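Local coordinates for protein 3-oxo-tetronate kinase (PDB 5DMH) that catalyses the ATP-dependent phosphorylation of 3-oxo-tetronate to 3-oxo-tetronate 4-phosphate, at residues E75-V80 with G270-R275. Sequence-based numbering, arbitrary orientation.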
loop_
_atom_site.group_PDB
_atom_site.type_symbol
_atom_site.label_atom_id
_atom_site.label_comp_id
_atom_site.label_asym_id
_atom_site.label_seq_id
_atom_site.Cartn_x
_atom_site.Cartn_y
_atom_site.Cartn_z
ATOM N N GLU A 75 0.731 -22.453 6.349
ATOM C CA GLU A 75 0.969 -23.066 5.045
ATOM C C GLU A 75 1.399 -22.039 3.980
ATOM O O GLU A 75 1.729 -22.398 2.850
ATOM C CB GLU A 75 -0.300 -23.788 4.581
ATOM C CG GLU A 75 -0.886 -24.739 5.623
ATOM C CD GLU A 75 0.097 -25.799 6.056
ATOM O OE1 GLU A 75 0.614 -26.506 5.169
ATOM O OE2 GLU A 75 0.357 -25.923 7.276
ATOM N N ALA A 76 1.375 -20.763 4.339
ATOM C CA ALA A 76 1.799 -19.707 3.421
ATOM C C ALA A 76 3.319 -19.701 3.229
ATOM O O ALA A 76 4.062 -20.130 4.106
ATOM C CB ALA A 76 1.340 -18.351 3.936
ATOM N N ASP A 77 3.767 -19.247 2.063
ATOM C CA ASP A 77 5.190 -18.971 1.841
ATOM C C ASP A 77 5.538 -17.563 2.316
ATOM O O ASP A 77 6.662 -17.307 2.772
ATOM C CB ASP A 77 5.551 -19.105 0.365
ATOM C CG ASP A 77 5.166 -20.456 -0.208
ATOM O OD1 ASP A 77 5.488 -21.491 0.417
ATOM O OD2 ASP A 77 4.561 -20.483 -1.301
ATOM N N ALA A 78 4.580 -16.644 2.196
ATOM C CA ALA A 78 4.801 -15.258 2.583
ATOM C C ALA A 78 3.622 -14.765 3.362
ATOM O O ALA A 78 2.501 -15.174 3.091
ATOM C CB ALA A 78 5.006 -14.353 1.349
ATOM N N LEU A 79 3.883 -13.891 4.331
ATOM C CA LEU A 79 2.839 -13.288 5.149
ATOM C C LEU A 79 2.986 -11.792 5.029
ATOM O O LEU A 79 4.106 -11.275 5.142
ATOM C CB LEU A 79 3.034 -13.702 6.612
ATOM C CG LEU A 79 2.902 -15.195 6.933
ATOM C CD1 LEU A 79 3.334 -15.458 8.361
ATOM C CD2 LEU A 79 1.487 -15.635 6.739
ATOM N N VAL A 80 1.881 -11.096 4.779
ATOM C CA VAL A 80 1.878 -9.638 4.679
ATOM C C VAL A 80 0.958 -9.044 5.737
ATOM O O VAL A 80 -0.260 -9.205 5.668
ATOM C CB VAL A 80 1.400 -9.125 3.290
ATOM C CG1 VAL A 80 1.384 -7.579 3.272
ATOM C CG2 VAL A 80 2.313 -9.641 2.161
ATOM N N GLY A 270 16.693 -23.484 -2.824
ATOM C CA GLY A 270 16.109 -24.794 -2.576
ATOM C C GLY A 270 15.068 -24.743 -1.469
ATOM O O GLY A 270 14.634 -25.781 -0.969
ATOM N N LEU A 271 14.670 -23.533 -1.089
ATOM C CA LEU A 271 13.782 -23.339 0.052
ATOM C C LEU A 271 12.319 -23.260 -0.334
ATOM O O LEU A 271 11.457 -23.495 0.497
ATOM C CB LEU A 271 14.160 -22.061 0.817
ATOM C CG LEU A 271 15.553 -22.064 1.447
ATOM C CD1 LEU A 271 15.834 -20.707 2.089
ATOM C CD2 LEU A 271 15.710 -23.186 2.462
ATOM N N LEU A 272 12.042 -22.928 -1.587
ATOM C CA LEU A 272 10.677 -22.760 -2.060
ATOM C C LEU A 272 10.502 -23.530 -3.360
ATOM O O LEU A 272 11.242 -23.304 -4.313
ATOM C CB LEU A 272 10.419 -21.282 -2.327
ATOM C CG LEU A 272 9.085 -20.901 -2.959
ATOM C CD1 LEU A 272 7.921 -21.126 -1.962
ATOM C CD2 LEU A 272 9.149 -19.463 -3.436
ATOM N N PRO A 273 9.536 -24.451 -3.407
ATOM C CA PRO A 273 9.322 -25.142 -4.680
ATOM C C PRO A 273 8.751 -24.167 -5.692
ATOM O O PRO A 273 8.309 -23.092 -5.295
ATOM C CB PRO A 273 8.283 -26.210 -4.327
ATOM C CG PRO A 273 7.547 -25.654 -3.153
ATOM C CD PRO A 273 8.572 -24.872 -2.373
ATOM N N GLN A 274 8.761 -24.525 -6.971
ATOM C CA GLN A 274 8.097 -23.712 -7.982
ATOM C C GLN A 274 6.597 -23.990 -7.901
ATOM O O GLN A 274 6.166 -25.117 -8.106
ATOM C CB GLN A 274 8.642 -24.043 -9.375
ATOM C CG GLN A 274 7.896 -23.364 -10.526
ATOM C CD GLN A 274 8.009 -21.845 -10.498
ATOM O OE1 GLN A 274 7.040 -21.141 -10.188
ATOM N NE2 GLN A 274 9.191 -21.333 -10.828
ATOM N N ARG A 275 5.813 -22.963 -7.582
ATOM C CA ARG A 275 4.369 -23.113 -7.364
ATOM C C ARG A 275 3.607 -23.171 -8.677
ATOM O O ARG A 275 3.673 -22.240 -9.477
ATOM C CB ARG A 275 3.834 -21.950 -6.523
ATOM C CG ARG A 275 4.386 -21.896 -5.099
ATOM C CD ARG A 275 3.753 -22.948 -4.232
ATOM N NE ARG A 275 4.280 -22.947 -2.869
ATOM C CZ ARG A 275 4.448 -24.039 -2.122
ATOM N NH1 ARG A 275 4.154 -25.247 -2.598
ATOM N NH2 ARG A 275 4.928 -23.929 -0.890
#
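Asp77 and Arg275 meet in a side-on, two-pronged salt bridge. Arg275 NH2 donates to Asp77 OD1 at 2.8 Å, nearly straight at 170°. Arg275 NE donates to Asp77 OD2 at 2.9 Å. Both oxygens use their syn lone pairs. Carboxylate and guanidinium are almost coplanar, 9° apart, and the paired bonds fix the rotation of both groups. The arginine chain bends at chi2 (-75°), which helps turn its NE and NH2 edge to the acid. Pro273 CG lies 3.4 Å above one guanidinium face, towards its rim.

The tight part is at Asp77, which is buried. Leu272 CD1 sits over one face of the carboxylate, 3.3 Å from Asp77 CG, and the two side chains cross at about a right angle. Asp77 OD2 also accepts a hydrogen bond from the backbone N of Arg57, so two donors grip it. The looser side is that of Arg275, which is exposed.

The contact lies away from the ADP site. It joins the loop after helix 262-268 to the lead-in of strand 78-82 of the sugar-binding domain. Leu272 also packs on Phe266 of that helix and on Met56, just before the neighbouring strand 58-62.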